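Type II secretion chaperone CpaB (Acinetobacter nosocomialis M2, PDB 6O38) acts as a type II secretion chaperone that binds the secreted metalloprotease CpaA, forming a chaperone-substrate complex with it. Local coordinates at residues I70-K75 and I130-K135; G116-G121 and N126-T131; T139-F144 and Y150-K155. All blocks are in the same frame, centred on the assembly; numbering follows the deposited sequence.

Interaction 1. Residues I70-K75 and I130-K135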
loop_
_atom_site.group_PDB
_atom_site.type_symbol
_atom_site.label_atom_id
_atom_site.label_comp_id
_atom_site.label_asym_id
_atom_site.label_seq_id
_atom_site.Cartn_x
_atom_site.Cartn_y
_atom_site.Cartn_z
ATOM N N ILE G 70 -2.404 -1.915 20.652
ATOM C CA ILE G 70 -2.158 -3.337 20.453
ATOM C C ILE G 70 -1.111 -3.823 21.445
ATOM O O ILE G 70 -0.285 -3.056 21.945
ATOM C CB ILE G 70 -1.702 -3.658 19.010
ATOM C CG1 ILE G 70 -0.528 -2.763 18.603
ATOM C CG2 ILE G 70 -2.865 -3.531 18.035
ATOM C CD1 ILE G 70 0.829 -3.434 18.692
ATOM N N LYS G 71 -1.157 -5.123 21.722
ATOM C CA LYS G 71 -0.136 -5.802 22.506
ATOM C C LYS G 71 0.745 -6.620 21.570
ATOM O O LYS G 71 0.263 -7.182 20.582
ATOM C CB LYS G 71 -0.764 -6.703 23.572
ATOM C CG LYS G 71 0.247 -7.357 24.500
ATOM C CD LYS G 71 -0.415 -7.919 25.748
ATOM C CE LYS G 71 0.624 -8.468 26.713
ATOM N NZ LYS G 71 0.023 -8.870 28.014
ATOM N N TYR G 72 2.036 -6.684 21.884
ATOM C CA TYR G 72 3.013 -7.270 20.980
ATOM C C TYR G 72 4.047 -8.065 21.761
ATOM O O TYR G 72 4.496 -7.639 22.829
ATOM C CB TYR G 72 3.698 -6.180 20.148
ATOM C CG TYR G 72 4.890 -6.649 19.351
ATOM C CD1 TYR G 72 4.747 -7.573 18.326
ATOM C CD2 TYR G 72 6.159 -6.149 19.611
ATOM C CE1 TYR G 72 5.837 -7.998 17.592
ATOM C CE2 TYR G 72 7.251 -6.564 18.882
ATOM C CZ TYR G 72 7.086 -7.487 17.875
ATOM O OH TYR G 72 8.178 -7.898 17.149
ATOM N N ASP G 73 4.415 -9.220 21.221
ATOM C CA ASP G 73 5.458 -10.069 21.798
ATOM C C ASP G 73 6.622 -10.134 20.822
ATOM O O ASP G 73 6.489 -10.744 19.744
ATOM C CB ASP G 73 4.920 -11.469 22.094
ATOM C CG ASP G 73 5.811 -12.254 23.043
ATOM O OD1 ASP G 73 7.048 -12.108 22.974
ATOM O OD2 ASP G 73 5.266 -13.022 23.866
ATOM N N PRO G 74 7.774 -9.532 21.139
ATOM C CA PRO G 74 8.896 -9.537 20.185
ATOM C C PRO G 74 9.525 -10.904 19.979
ATOM O O PRO G 74 10.273 -11.077 19.009
ATOM C CB PRO G 74 9.894 -8.559 20.818
ATOM C CG PRO G 74 9.588 -8.613 22.278
ATOM C CD PRO G 74 8.100 -8.807 22.378
ATOM N N LYS G 75 9.248 -11.876 20.847
ATOM C CA LYS G 75 9.830 -13.203 20.705
ATOM C C LYS G 75 9.162 -14.025 19.611
ATOM O O LYS G 75 9.752 -15.005 19.144
ATOM C CB LYS G 75 9.751 -13.950 22.039
ATOM C CG LYS G 75 10.471 -13.237 23.174
ATOM C CD LYS G 75 10.043 -13.765 24.532
ATOM C CE LYS G 75 10.714 -12.985 25.652
ATOM N NZ LYS G 75 10.197 -13.374 26.993
ATOM N N ILE G 130 9.183 -5.482 9.300
ATOM C CA ILE G 130 9.217 -5.412 10.755
ATOM C C ILE G 130 10.665 -5.161 11.146
ATOM O O ILE G 130 11.522 -6.036 10.967
ATOM C CB ILE G 130 8.681 -6.685 11.422
ATOM C CG1 ILE G 130 7.196 -6.874 11.105
ATOM C CG2 ILE G 130 8.902 -6.632 12.926
ATOM C CD1 ILE G 130 6.651 -8.223 11.523
ATOM N N THR G 131 10.938 -3.976 11.680
ATOM C CA THR G 131 12.280 -3.580 12.082
ATOM C C THR G 131 12.288 -3.424 13.597
ATOM O O THR G 131 11.501 -2.646 14.148
ATOM C CB THR G 131 12.694 -2.281 11.392
ATOM O OG1 THR G 131 12.237 -2.301 10.034
ATOM C CG2 THR G 131 14.198 -2.152 11.381
ATOM N N GLN G 132 13.174 -4.160 14.262
ATOM C CA GLN G 132 13.102 -4.348 15.703
ATOM C C GLN G 132 14.468 -4.135 16.335
ATOM O O GLN G 132 15.464 -4.707 15.880
ATOM C CB GLN G 132 12.589 -5.752 16.033
ATOM C CG GLN G 132 12.494 -6.064 17.511
ATOM C CD GLN G 132 11.649 -7.291 17.782
ATOM O OE1 GLN G 132 10.467 -7.335 17.438
ATOM N NE2 GLN G 132 12.256 -8.304 18.390
ATOM N N SER G 133 14.509 -3.318 17.381
ATOM C CA SER G 133 15.695 -3.158 18.207
ATOM C C SER G 133 15.597 -4.075 19.418
ATOM O O SER G 133 14.527 -4.215 20.017
ATOM C CB SER G 133 15.857 -1.707 18.665
ATOM O OG SER G 133 16.808 -1.599 19.710
ATOM N N GLN G 134 16.711 -4.721 19.758
ATOM C CA GLN G 134 16.734 -5.617 20.908
ATOM C C GLN G 134 17.054 -4.872 22.201
ATOM O O GLN G 134 16.411 -5.105 23.228
ATOM C CB GLN G 134 17.726 -6.762 20.685
ATOM C CG GLN G 134 17.766 -7.738 21.851
ATOM C CD GLN G 134 16.616 -8.727 21.811
ATOM O OE1 GLN G 134 15.952 -8.881 20.787
ATOM N NE2 GLN G 134 16.372 -9.399 22.932
ATOM N N LYS G 135 18.058 -3.992 22.168
ATOM C CA LYS G 135 18.471 -3.274 23.371
ATOM C C LYS G 135 17.306 -2.485 23.955
ATOM O O LYS G 135 16.937 -2.664 25.121
ATOM C CB LYS G 135 19.650 -2.352 23.044
ATOM C CG LYS G 135 20.011 -1.349 24.132
ATOM C CD LYS G 135 21.158 -0.448 23.685
ATOM C CE LYS G 135 21.476 0.622 24.720
ATOM N NZ LYS G 135 22.032 0.047 25.973
#
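I130 begins the contact near the hydroxyl of Y72, on the interior face of an antiparallel β-sheet. Strands 68-72 and 127-133 are not neighbours in this sheet; three other strands lie between them, so what joins them here is side chains reaching across the interior and not backbone pairing, which suggests that the sheet is curved. The contribution of I130 is slight, with CG2 4.5 Å from the hydroxyl OH of Y72. T131, next in the strand, faces the other way, where its OG1 hydrogen-bonds E400 of the CpaA chain.

Q132 turns back inward and carries most of the contact. Its CG stands anti to the backbone N (chi1 179°) and the chain beyond is extended, which sends the amide out to the rim of the Y72 ring. The ring and amide planes are 75° apart, and OE1 sits at the ring edge, in its plane. OE1 accepts a hydrogen bond from Y72 OH; the modelled 2.4 Å is very short and, at this resolution, doubtful. The same OE1 is bonded to T139 OG1, giving this buried carbonyl oxygen two hydroxyl partners. NE2 serves the other side of the contact, where it lies against P74 CB. It also makes a weak but almost straight bond to P74 O, 3.5 Å long. P74 follows the N-cap residue D73, whose OD1 accepts from K75 N at 3.1 Å. One amide thus links the tyrosine hydroxyl with the start of the short helix 74-78.

Past Q132 the chain leaves the contact, and D110 bonds it through OD2 to S133 OG and through OD1 to K135 N.

Interaction 2. Residues G116-G121 and N126-T131; sequences GRFDQG and NFFTIT
G116 and F128 form an antiparallel hydrogen-bonded pair near the loop end of the β-hairpin made by strands 111-118 and 127-133. Both backbone bonds of the pair are present: G116 N reaches F128 O at 2.9 Å, and F128 N reaches G116 O at 2.8 Å. Toward the loop the ladder gives way to side-chain bonding. R117, extended from CG to NE, brings NH1 to N126 O, which lies 2.8 Å away near the guanidinium plane, though the bent N-H angle of 120° makes the bond weak.

The CH-π contact is made possible by the glycine. The ring of F128 folds back across the partner strand, its CG placed between the backbone N and the carbonyl carbon (chi1 63°), and G116 CA rests over one face, 3.8 Å from the ring centroid. Without a side chain at G116, the aromatic ring can lie directly against the main chain. F88 meets the same ring edge-to-face from strand 85-90.

Apolar packing comes from F118. F128 CD1 lies over one face of its ring, 3.8 Å from CZ, with the two ring planes inclined at 50°; R97 adds a cation-π contact to F118.

N126 places its CB at the edge of the F118 ring, 4.0 Å from CD2, and its OD1 accepts from D122 N within the hairpin loop.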
loop_
_atom_site.group_PDB
_atom_site.type_symbol
_atom_site.label_atom_id
_atom_site.label_comp_id
_atom_site.label_asym_id
_atom_site.label_seq_id
_atom_site.Cartn_x
_atom_site.Cartn_y
_atom_site.Cartn_z
ATOM N N GLY G 116 8.493 -9.287 4.292
ATOM C CA GLY G 116 7.624 -10.331 3.788
ATOM C C GLY G 116 6.636 -9.797 2.774
ATOM O O GLY G 116 6.440 -8.587 2.639
ATOM N N ARG G 117 6.013 -10.726 2.054
ATOM C CA ARG G 117 4.985 -10.411 1.073
ATOM C C ARG G 117 3.695 -11.146 1.409
ATOM O O ARG G 117 3.711 -12.218 2.023
ATOM C CB ARG G 117 5.430 -10.761 -0.352
ATOM C CG ARG G 117 6.663 -10.010 -0.817
ATOM C CD ARG G 117 6.740 -9.980 -2.335
ATOM N NE ARG G 117 7.793 -9.086 -2.812
ATOM C CZ ARG G 117 7.599 -7.804 -3.105
ATOM N NH1 ARG G 117 6.394 -7.268 -2.971
ATOM N NH2 ARG G 117 8.608 -7.057 -3.534
ATOM N N PHE G 118 2.576 -10.561 0.993
ATOM C CA PHE G 118 1.266 -11.115 1.297
ATOM C C PHE G 118 0.887 -12.194 0.289
ATOM O O PHE G 118 1.302 -12.164 -0.873
ATOM C CB PHE G 118 0.215 -10.005 1.318
ATOM C CG PHE G 118 0.429 -9.000 2.412
ATOM C CD1 PHE G 118 0.121 -9.315 3.724
ATOM C CD2 PHE G 118 0.948 -7.746 2.132
ATOM C CE1 PHE G 118 0.321 -8.397 4.737
ATOM C CE2 PHE G 118 1.150 -6.823 3.143
ATOM C CZ PHE G 118 0.835 -7.150 4.447
ATOM N N ASP G 119 0.092 -13.161 0.755
ATOM C CA ASP G 119 -0.258 -14.313 -0.070
ATOM C C ASP G 119 -1.255 -13.986 -1.177
ATOM O O ASP G 119 -1.172 -14.574 -2.260
ATOM C CB ASP G 119 -0.813 -15.435 0.808
ATOM C CG ASP G 119 0.166 -15.881 1.871
ATOM O OD1 ASP G 119 1.320 -16.205 1.519
ATOM O OD2 ASP G 119 -0.222 -15.905 3.057
ATOM N N GLN G 120 -2.203 -13.077 -0.943
ATOM C CA GLN G 120 -3.239 -12.808 -1.937
ATOM C C GLN G 120 -3.322 -11.354 -2.389
ATOM O O GLN G 120 -4.324 -10.975 -3.011
ATOM C CB GLN G 120 -4.614 -13.242 -1.414
ATOM C CG GLN G 120 -4.774 -14.742 -1.212
ATOM C CD GLN G 120 -4.604 -15.535 -2.496
ATOM O OE1 GLN G 120 -4.998 -15.093 -3.575
ATOM N NE2 GLN G 120 -4.010 -16.718 -2.381
ATOM N N GLY G 121 -2.311 -10.536 -2.125
ATOM C CA GLY G 121 -2.299 -9.169 -2.611
ATOM C C GLY G 121 -1.833 -9.071 -4.048
ATOM O O GLY G 121 -2.016 -9.992 -4.852
ATOM N N ASN G 126 2.812 -5.051 -3.004
ATOM C CA ASN G 126 2.476 -5.166 -1.593
ATOM C C ASN G 126 3.540 -5.966 -0.858
ATOM O O ASN G 126 4.082 -6.940 -1.389
ATOM C CB ASN G 126 1.113 -5.830 -1.414
ATOM C CG ASN G 126 0.012 -5.110 -2.172
ATOM O OD1 ASN G 126 -0.960 -5.725 -2.607
ATOM N ND2 ASN G 126 0.156 -3.797 -2.328
ATOM N N PHE G 127 3.819 -5.550 0.375
ATOM C CA PHE G 127 4.812 -6.184 1.232
ATOM C C PHE G 127 4.706 -5.549 2.611
ATOM O O PHE G 127 3.974 -4.575 2.812
ATOM C CB PHE G 127 6.229 -6.033 0.668
ATOM C CG PHE G 127 6.765 -4.628 0.734
ATOM C CD1 PHE G 127 6.396 -3.684 -0.211
ATOM C CD2 PHE G 127 7.653 -4.255 1.732
ATOM C CE1 PHE G 127 6.890 -2.393 -0.155
ATOM C CE2 PHE G 127 8.151 -2.965 1.794
ATOM C CZ PHE G 127 7.770 -2.034 0.848
ATOM N N PHE G 128 5.450 -6.110 3.559
ATOM C CA PHE G 128 5.508 -5.561 4.904
ATOM C C PHE G 128 6.922 -5.698 5.446
ATOM O O PHE G 128 7.702 -6.545 5.002
ATOM C CB PHE G 128 4.504 -6.247 5.847
ATOM C CG PHE G 128 4.763 -7.714 6.054
ATOM C CD1 PHE G 128 4.192 -8.656 5.216
ATOM C CD2 PHE G 128 5.566 -8.150 7.096
ATOM C CE1 PHE G 128 4.426 -10.005 5.405
ATOM C CE2 PHE G 128 5.803 -9.497 7.290
ATOM C CZ PHE G 128 5.233 -10.425 6.445
ATOM N N THR G 129 7.247 -4.847 6.417
ATOM C CA THR G 129 8.556 -4.851 7.051
ATOM C C THR G 129 8.378 -4.731 8.555
ATOM O O THR G 129 7.530 -3.970 9.028
ATOM C CB THR G 129 9.457 -3.704 6.557
ATOM O OG1 THR G 129 8.945 -2.451 7.028
ATOM C CG2 THR G 129 9.536 -3.681 5.036
ATOM N N ILE G 130 9.183 -5.482 9.300
ATOM C CA ILE G 130 9.217 -5.412 10.755
ATOM C C ILE G 130 10.665 -5.161 11.146
ATOM O O ILE G 130 11.522 -6.036 10.967
ATOM C CB ILE G 130 8.681 -6.685 11.422
ATOM C CG1 ILE G 130 7.196 -6.874 11.105
ATOM C CG2 ILE G 130 8.902 -6.632 12.926
ATOM C CD1 ILE G 130 6.651 -8.223 11.523
ATOM N N THR G 131 10.938 -3.976 11.680
ATOM C CA THR G 131 12.280 -3.580 12.082
ATOM C C THR G 131 12.288 -3.424 13.597
ATOM O O THR G 131 11.501 -2.646 14.148
ATOM C CB THR G 131 12.694 -2.281 11.392
ATOM O OG1 THR G 131 12.237 -2.301 10.034
ATOM C CG2 THR G 131 14.198 -2.152 11.381
#

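Interaction 3. Residues T139-F144 and Y150-K155; sequences TIMQIF and YSAEIK
Selenomethionine M141 and I154 are brought together by their torsions. In M141, CG stands anti to the carbonyl carbon, beside the backbone N (chi1 -60°), and the chain beyond is extended; in I154, CG1 takes the equivalent place (chi1 -56°). The two side chains therefore lean obliquely to one another over the same face of the sheet, and M141 CE comes to 3.6 Å from I154 CD1. They belong to a β-hairpin, strands 138-145 and 148-155, whose ladder is regular throughout these residues.

Three hydrogen-bonded pairs, T139 with I154, M141 with A152 and I143 with Y150, alternate with the non-hydrogen-bonded pairs I140 with E153 and Q142 with S151. Each bonded pair closes both of its N-H to O links, giving six bonds in all; M141 N to A152 O, for example, measures 2.8 Å. Between them, CA-H...O contacts add to the ladder, with I140 CA 3.2 Å from A152 O and S151 CA 3.3 Å from M141 O.

The face with M141 looks into the interior, where Y72 packs against T139, M141 and I154. M141 CB lies 3.7 Å from A152 CB, as paired residues on one face do, and M141 CG also packs on that methyl. Farther along, I143 CB and Y150 CB stand at 4.3 Å, and M90 of strand 85-90 touches both side chains.

The opposite face, with I140, Q142, S151 and E153, is the one that meets the substrate. F493 of the CpaA chain packs on Q142 and S151, and E400 of the same chain packs on I140. E153 OE2 both hydrogen-bonds Y138 OH and forms a salt bridge with NE of R397 of CpaA.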
loop_
_atom_site.group_PDB
_atom_site.type_symbol
_atom_site.label_atom_id
_atom_site.label_comp_id
_atom_site.label_asym_id
_atom_site.label_seq_id
_atom_site.Cartn_x
_atom_site.Cartn_y
_atom_site.Cartn_z
ATOM N N THR G 139 9.858 -1.662 18.317
ATOM C CA THR G 139 9.595 -2.278 17.024
ATOM C C THR G 139 8.747 -1.342 16.177
ATOM O O THR G 139 7.777 -0.758 16.668
ATOM C CB THR G 139 8.880 -3.630 17.187
ATOM O OG1 THR G 139 9.684 -4.504 17.988
ATOM C CG2 THR G 139 8.638 -4.278 15.832
ATOM N N ILE G 140 9.120 -1.203 14.907
ATOM C CA ILE G 140 8.372 -0.413 13.936
ATOM C C ILE G 140 7.913 -1.337 12.817
ATOM O O ILE G 140 8.707 -2.131 12.298
ATOM C CB ILE G 140 9.215 0.749 13.380
ATOM C CG1 ILE G 140 9.305 1.879 14.407
ATOM C CG2 ILE G 140 8.634 1.262 12.070
ATOM C CD1 ILE G 140 10.057 3.095 13.914
HETATM N N MSE G 141 6.638 -1.236 12.452
HETATM C CA MSE G 141 6.091 -2.045 11.367
HETATM C C MSE G 141 5.526 -1.186 10.245
HETATM O O MSE G 141 4.829 -0.203 10.491
HETATM C CB MSE G 141 4.996 -2.975 11.885
HETATM C CG MSE G 141 5.455 -3.938 12.953
HETATM SE SE MSE G 141 4.065 -5.221 13.395
HETATM C CE MSE G 141 4.899 -5.982 14.975
ATOM N N GLN G 142 5.832 -1.571 9.009
ATOM C CA GLN G 142 5.280 -0.933 7.819
ATOM C C GLN G 142 4.455 -1.975 7.076
ATOM O O GLN G 142 5.007 -2.943 6.545
ATOM C CB GLN G 142 6.387 -0.377 6.925
ATOM C CG GLN G 142 7.279 0.652 7.591
ATOM C CD GLN G 142 8.358 1.166 6.659
ATOM O OE1 GLN G 142 8.334 0.903 5.457
ATOM N NE2 GLN G 142 9.317 1.901 7.212
ATOM N N ILE G 143 3.141 -1.786 7.052
ATOM C CA ILE G 143 2.223 -2.710 6.397
ATOM C C ILE G 143 1.648 -1.990 5.185
ATOM O O ILE G 143 0.874 -1.035 5.328
ATOM C CB ILE G 143 1.121 -3.188 7.350
ATOM C CG1 ILE G 143 1.747 -3.768 8.620
ATOM C CG2 ILE G 143 0.234 -4.219 6.668
ATOM C CD1 ILE G 143 0.805 -3.835 9.798
ATOM N N PHE G 144 2.022 -2.445 3.992
ATOM C CA PHE G 144 1.626 -1.809 2.739
ATOM C C PHE G 144 0.705 -2.752 1.975
ATOM O O PHE G 144 1.155 -3.770 1.437
ATOM C CB PHE G 144 2.853 -1.443 1.907
ATOM C CG PHE G 144 3.789 -0.492 2.596
ATOM C CD1 PHE G 144 3.314 0.677 3.166
ATOM C CD2 PHE G 144 5.144 -0.770 2.676
ATOM C CE1 PHE G 144 4.175 1.554 3.801
ATOM C CE2 PHE G 144 6.008 0.104 3.311
ATOM C CZ PHE G 144 5.523 1.266 3.873
ATOM N N TYR G 150 -0.361 1.116 6.852
ATOM C CA TYR G 150 -0.482 1.165 8.300
ATOM C C TYR G 150 0.891 1.079 8.948
ATOM O O TYR G 150 1.730 0.264 8.549
ATOM C CB TYR G 150 -1.382 0.035 8.805
ATOM C CG TYR G 150 -2.708 -0.013 8.085
ATOM C CD1 TYR G 150 -3.779 0.764 8.506
ATOM C CD2 TYR G 150 -2.882 -0.820 6.970
ATOM C CE1 TYR G 150 -4.989 0.731 7.841
ATOM C CE2 TYR G 150 -4.086 -0.859 6.298
ATOM C CZ TYR G 150 -5.138 -0.085 6.738
ATOM O OH TYR G 150 -6.342 -0.121 6.072
ATOM N N SER G 151 1.113 1.930 9.945
ATOM C CA SER G 151 2.352 1.960 10.705
ATOM C C SER G 151 2.082 1.551 12.146
ATOM O O SER G 151 1.055 1.920 12.724
ATOM C CB SER G 151 2.981 3.355 10.670
ATOM O OG SER G 151 2.106 4.321 11.228
ATOM N N ALA G 152 3.008 0.789 12.722
ATOM C CA ALA G 152 2.905 0.336 14.104
ATOM C C ALA G 152 4.186 0.702 14.835
ATOM O O ALA G 152 5.280 0.329 14.398
ATOM C CB ALA G 152 2.656 -1.174 14.177
ATOM N N GLU G 153 4.054 1.437 15.936
ATOM C CA GLU G 153 5.181 1.810 16.782
ATOM C C GLU G 153 4.974 1.182 18.153
ATOM O O GLU G 153 4.015 1.521 18.853
ATOM C CB GLU G 153 5.306 3.331 16.890
ATOM C CG GLU G 153 6.471 3.804 17.736
ATOM C CD GLU G 153 6.685 5.302 17.643
ATOM O OE1 GLU G 153 5.836 5.987 17.036
ATOM O OE2 GLU G 153 7.706 5.793 18.169
ATOM N N ILE G 154 5.873 0.277 18.534
ATOM C CA ILE G 154 5.717 -0.539 19.732
ATOM C C ILE G 154 6.896 -0.293 20.663
ATOM O O ILE G 154 8.041 -0.173 20.215
ATOM C CB ILE G 154 5.600 -2.036 19.379
ATOM C CG1 ILE G 154 4.445 -2.260 18.402
ATOM C CG2 ILE G 154 5.397 -2.873 20.630
ATOM C CD1 ILE G 154 4.534 -3.559 17.643
ATOM N N LYS G 155 6.609 -0.216 21.963
ATOM C CA LYS G 155 7.628 -0.008 22.985
ATOM C C LYS G 155 7.253 -0.812 24.220
ATOM O O LYS G 155 6.195 -0.578 24.814
ATOM C CB LYS G 155 7.772 1.477 23.333
ATOM C CG LYS G 155 8.676 1.754 24.525
ATOM C CD LYS G 155 10.146 1.645 24.155
ATOM C CE LYS G 155 11.035 1.953 25.350
ATOM N NZ LYS G 155 12.473 1.692 25.060
#

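In the fold
All three contacts belong to one antiparallel sheet, in which strands 111-118, 127-133, 138-145 and 148-155 are consecutive neighbours. Interactions 1 and 2 use opposite ends of strand 127-133 and share I130 and T131, their centres about 17 Å apart on opposite sides of the chain's centre. Interaction 3 follows both along the chain, its centre about 10 Å from that of interaction 1 and 12 Å from that of interaction 2; backbone bonds T131 O to I140 N and T129 O to Q142 N join it to strand 127-133. Interaction 1 alone spans non-adjacent strands across the interior, consistent with a curved sheet, the other face of which packs against CpaA in the complex.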